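Local coordinates for putative CRISPR-associated endoribonuclease-like protein Cas6 (Pyrococcus furiosus, PDB 3UFC) that binds CRISPR RNA as a Cas6-family paralogue and probably serves CRISPR-based antiviral defence in this archaeon, at residues A[25-30]-A[230-235]; A[98-103]-A[108-113]. All blocks are in the same frame, centred on the assembly; numbering follows the deposited sequence.

Helix 23-37 takes part in contact 1 and also packs on the hairpin of contact 2. Contact 2 (98-103 with 108-113) is local: it forms a beta hairpin at the edge of the N-terminal five-stranded antiparallel sheet of the ferredoxin-like fold. Contact 1 (25-30 with 230-235) is long-range, setting helix 23-37 against the loop between helix 215-224 and strand 237-239, near the centre of the chain, and so joins parts of the N- and C-terminal family regions. In sequence both hairpin strands fall between the two halves of contact 1. The centres of contact 1 and contact 2 lie about 16 Å apart. Helix 23-37 links them: L26 packs on F102, and Q29 NE2 probably hydrogen-bonds K103 O.

Contact 1 of 2, residues A[25-30]-A[230-235]; sequences ELYSQI and TNLGFG
Y27, in the middle of a turn of helix 23-37, faces the short 3-10 segment 230-232, and Y27 CA lies 5.8 Å from L232 CA. Behind L232 the chain leaves the 3-10 turn through G233, where a CB would be jammed against the carbonyl O of L232. No hydrogen bond crosses between the segments, and Y27 alone carries the helix side of the contact. With CG anti to the backbone N (chi1 158°), the ring reaches from the helix with one side turned to both N231 and L232. L232 lays its CD2 methyl over that face in a CH-pi contact, 3.7 Å from the Y27 centroid and only 7° off the normal. On the same side, off toward one ring edge carbon, N231 O approaches obliquely, 3.0 Å from Y27 CD1. The amide of N231 stands almost perpendicular to the ring, 87° between planes, with N231 ND2 3.8 Å from Y27 OH. That ND2 is hydrogen-bonded to L45 O, while W52 and F54 also pack against the tyrosine. The contact thus rests on CH-pi and van der Waals packing, including the close approach of a backbone carbonyl to the ring, with the polar ND2 of N231 satisfied from outside the pair.

Contact 2 of 2, residues A[98-103]-A[108-113]; sequences KSPEFK and GFLVAD
F102 and F109, two of the residues most covered here, form an antiparallel hydrogen-bonded pair, the centre of the hairpin made by strands 101-104 and 107-116. F102 N donates to F109 O at 3.0 Å, and F109 N returns a bond to F102 O at 2.8 Å. Both side chains leave the same face of the sheet, but their rings do not stack: F102 CB and F109 CB approach to 4.4 Å while the rings diverge. The F109 ring turns an edge to F102 O and packs on L9 and P11 of strand 3-11. The F102 ring instead receives V111 at its edge, V111 CG2 lying near the ring plane and 3.7 Å from F102 CE1. V111 N donates to P100 O at 2.8 Å, just before strand 101-104. The first torsion of V111 (chi1 172°) sets CG2 beside the backbone N, and this one methyl reaches both the F102 ring and the proline carbonyl, V111 CG2 lying 3.2 Å from P100 O. V111 CB also meets P100 CB at 4.1 Å. On the other sheet face, where both residues are exposed, E101 CG lies 4.1 Å from L110 CD1.

Beyond the hairpin, F102 meets I30 of helix 23-37 and I96 of helix 86-98, and K33 makes a cation-pi contact with its ring; V111 also touches I96. Backbone bonding therefore fixes the strand register, while on the apolar face F102 and V111 pack against the helices and F109 against strand 3-11 of the ferredoxin-like sheet.

Contact 1 of 2, residues A[25-30]-A[230-235]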
# COMPACT_ATOMS: atom_id res chain seq x y z
N GLU A 25 11.07 6.43 -3.23
CA GLU A 25 12.41 5.87 -3.06
C GLU A 25 12.32 4.39 -2.67
O GLU A 25 13.07 3.56 -3.18
CB GLU A 25 13.18 6.65 -1.99
CG GLU A 25 14.63 6.21 -1.86
CD GLU A 25 15.42 7.03 -0.85
OE1 GLU A 25 16.65 6.84 -0.78
OE2 GLU A 25 14.81 7.84 -0.12
N LEU A 26 11.40 4.07 -1.77
CA LEU A 26 11.21 2.69 -1.32
C LEU A 26 10.69 1.84 -2.49
O LEU A 26 11.21 0.76 -2.78
CB LEU A 26 10.23 2.65 -0.15
CG LEU A 26 9.87 1.29 0.45
CD1 LEU A 26 11.14 0.49 0.75
CD2 LEU A 26 9.05 1.50 1.72
N TYR A 27 9.66 2.35 -3.15
CA TYR A 27 9.07 1.70 -4.32
C TYR A 27 10.14 1.38 -5.36
O TYR A 27 10.21 0.26 -5.88
CB TYR A 27 8.03 2.65 -4.93
CG TYR A 27 7.69 2.39 -6.39
CD1 TYR A 27 6.92 1.29 -6.76
CD2 TYR A 27 8.10 3.28 -7.38
CE1 TYR A 27 6.55 1.08 -8.10
CE2 TYR A 27 7.74 3.08 -8.72
CZ TYR A 27 6.96 1.99 -9.07
OH TYR A 27 6.58 1.81 -10.37
N SER A 28 10.96 2.37 -5.67
CA SER A 28 12.02 2.22 -6.66
C SER A 28 13.00 1.10 -6.32
O SER A 28 13.35 0.30 -7.18
CB SER A 28 12.80 3.54 -6.80
OG SER A 28 11.94 4.60 -7.21
N GLN A 29 13.42 1.04 -5.06
CA GLN A 29 14.36 0.01 -4.64
C GLN A 29 13.76 -1.39 -4.72
O GLN A 29 14.43 -2.33 -5.13
CB GLN A 29 14.85 0.31 -3.22
CG GLN A 29 15.67 1.59 -3.14
CD GLN A 29 16.02 1.96 -1.72
OE1 GLN A 29 16.91 1.38 -1.11
NE2 GLN A 29 15.30 2.94 -1.17
N ILE A 30 12.49 -1.53 -4.33
CA ILE A 30 11.84 -2.83 -4.39
C ILE A 30 11.78 -3.28 -5.85
O ILE A 30 12.12 -4.42 -6.18
CB ILE A 30 10.40 -2.78 -3.81
CG1 ILE A 30 10.46 -2.41 -2.33
CG2 ILE A 30 9.70 -4.12 -4.01
CD1 ILE A 30 9.10 -2.13 -1.68
N THR A 230 -1.71 1.94 -5.48
CA THR A 230 -1.28 0.90 -4.54
C THR A 230 0.17 0.45 -4.70
O THR A 230 0.84 0.18 -3.70
CB THR A 230 -2.23 -0.33 -4.58
OG1 THR A 230 -2.16 -0.97 -5.86
CG2 THR A 230 -3.68 0.11 -4.32
N ASN A 231 0.65 0.38 -5.93
CA ASN A 231 2.02 -0.05 -6.20
C ASN A 231 3.06 0.95 -5.68
O ASN A 231 4.24 0.62 -5.57
CB ASN A 231 2.22 -0.30 -7.69
CG ASN A 231 2.06 0.96 -8.52
OD1 ASN A 231 1.09 1.69 -8.36
ND2 ASN A 231 3.00 1.20 -9.43
N LEU A 232 2.61 2.16 -5.35
CA LEU A 232 3.51 3.18 -4.82
C LEU A 232 3.51 3.13 -3.30
O LEU A 232 4.10 3.99 -2.64
CB LEU A 232 3.09 4.57 -5.30
CG LEU A 232 3.08 4.79 -6.82
CD1 LEU A 232 2.67 6.23 -7.11
CD2 LEU A 232 4.46 4.50 -7.39
N GLY A 233 2.83 2.13 -2.74
CA GLY A 233 2.79 1.98 -1.30
C GLY A 233 1.54 2.52 -0.63
O GLY A 233 1.62 3.10 0.46
N PHE A 234 0.39 2.31 -1.26
CA PHE A 234 -0.88 2.80 -0.73
C PHE A 234 -1.99 1.77 -0.72
O PHE A 234 -1.96 0.79 -1.46
CB PHE A 234 -1.37 4.00 -1.55
CG PHE A 234 -0.52 5.23 -1.40
CD1 PHE A 234 0.57 5.44 -2.24
CD2 PHE A 234 -0.79 6.15 -0.40
CE1 PHE A 234 1.39 6.56 -2.09
CE2 PHE A 234 0.03 7.28 -0.23
CZ PHE A 234 1.11 7.48 -1.08
N GLY A 235 -2.99 2.01 0.13
CA GLY A 235 -4.16 1.16 0.20
C GLY A 235 -4.06 -0.22 0.80
O GLY A 235 -5.01 -1.00 0.71

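Contact 2 of 2, residues A[98-103]-A[108-113]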
# COMPACT_ATOMS: atom_id res chain seq x y z
N LYS A 98 18.70 -11.35 -2.27
CA LYS A 98 19.96 -11.14 -2.98
C LYS A 98 20.57 -9.77 -2.71
O LYS A 98 21.79 -9.62 -2.70
CB LYS A 98 19.74 -11.31 -4.49
CG LYS A 98 20.97 -10.98 -5.33
CD LYS A 98 20.67 -11.16 -6.81
CE LYS A 98 21.88 -10.82 -7.67
NZ LYS A 98 21.59 -11.00 -9.13
N SER A 99 19.71 -8.77 -2.52
CA SER A 99 20.16 -7.40 -2.25
C SER A 99 19.34 -6.88 -1.06
O SER A 99 18.42 -6.08 -1.23
CB SER A 99 19.93 -6.53 -3.48
OG SER A 99 20.42 -5.22 -3.28
N PRO A 100 19.69 -7.32 0.16
CA PRO A 100 19.05 -6.98 1.43
C PRO A 100 19.19 -5.58 2.03
O PRO A 100 18.80 -5.37 3.18
CB PRO A 100 19.57 -8.05 2.38
CG PRO A 100 20.98 -8.23 1.88
CD PRO A 100 20.78 -8.30 0.38
N GLU A 101 19.74 -4.62 1.30
CA GLU A 101 19.89 -3.28 1.85
C GLU A 101 18.92 -2.25 1.27
O GLU A 101 18.67 -2.24 0.06
CB GLU A 101 21.32 -2.77 1.67
CG GLU A 101 22.37 -3.52 2.47
CD GLU A 101 23.72 -2.81 2.47
OE1 GLU A 101 23.80 -1.68 3.00
OE2 GLU A 101 24.69 -3.38 1.92
N PHE A 102 18.39 -1.40 2.13
CA PHE A 102 17.48 -0.34 1.71
C PHE A 102 17.97 1.01 2.22
O PHE A 102 18.48 1.12 3.33
CB PHE A 102 16.06 -0.57 2.24
CG PHE A 102 15.27 -1.59 1.45
CD1 PHE A 102 15.20 -2.91 1.86
CD2 PHE A 102 14.61 -1.21 0.28
CE1 PHE A 102 14.48 -3.86 1.12
CE2 PHE A 102 13.89 -2.14 -0.46
CZ PHE A 102 13.82 -3.46 -0.04
N LYS A 103 17.81 2.03 1.38
CA LYS A 103 18.22 3.38 1.72
C LYS A 103 16.99 4.28 1.76
O LYS A 103 16.28 4.41 0.76
CB LYS A 103 19.21 3.89 0.67
CG LYS A 103 19.80 5.26 0.95
CD LYS A 103 20.69 5.25 2.18
CE LYS A 103 21.47 6.55 2.31
NZ LYS A 103 22.33 6.58 3.52
N GLY A 108 20.33 4.01 6.32
CA GLY A 108 20.44 2.71 5.70
C GLY A 108 19.78 1.66 6.57
O GLY A 108 19.71 1.81 7.80
N PHE A 109 19.27 0.60 5.94
CA PHE A 109 18.61 -0.48 6.65
C PHE A 109 19.08 -1.82 6.10
O PHE A 109 19.42 -1.94 4.92
CB PHE A 109 17.09 -0.42 6.47
CG PHE A 109 16.42 0.72 7.19
CD1 PHE A 109 15.85 0.52 8.44
CD2 PHE A 109 16.35 1.98 6.60
CE1 PHE A 109 15.21 1.57 9.11
CE2 PHE A 109 15.71 3.03 7.26
CZ PHE A 109 15.14 2.83 8.51
N LEU A 110 19.09 -2.83 6.96
CA LEU A 110 19.46 -4.17 6.54
C LEU A 110 18.22 -5.03 6.76
O LEU A 110 17.59 -4.93 7.81
CB LEU A 110 20.63 -4.71 7.37
CG LEU A 110 21.16 -6.09 6.97
CD1 LEU A 110 21.51 -6.10 5.49
CD2 LEU A 110 22.38 -6.43 7.82
N VAL A 111 17.83 -5.83 5.78
CA VAL A 111 16.67 -6.69 5.95
C VAL A 111 17.07 -7.75 6.97
O VAL A 111 17.99 -8.53 6.72
CB VAL A 111 16.25 -7.36 4.63
CG1 VAL A 111 15.17 -8.40 4.90
CG2 VAL A 111 15.74 -6.31 3.65
N ALA A 112 16.39 -7.78 8.10
CA ALA A 112 16.70 -8.73 9.16
C ALA A 112 15.95 -10.05 9.04
O ALA A 112 16.41 -11.07 9.55
CB ALA A 112 16.41 -8.10 10.52
N ASP A 113 14.80 -10.03 8.38
CA ASP A 113 14.02 -11.24 8.23
C ASP A 113 12.84 -11.02 7.28
O ASP A 113 12.35 -9.89 7.14
CB ASP A 113 13.51 -11.69 9.60
CG ASP A 113 12.87 -13.07 9.58
OD1 ASP A 113 13.39 -13.96 8.88
OD2 ASP A 113 11.85 -13.26 10.27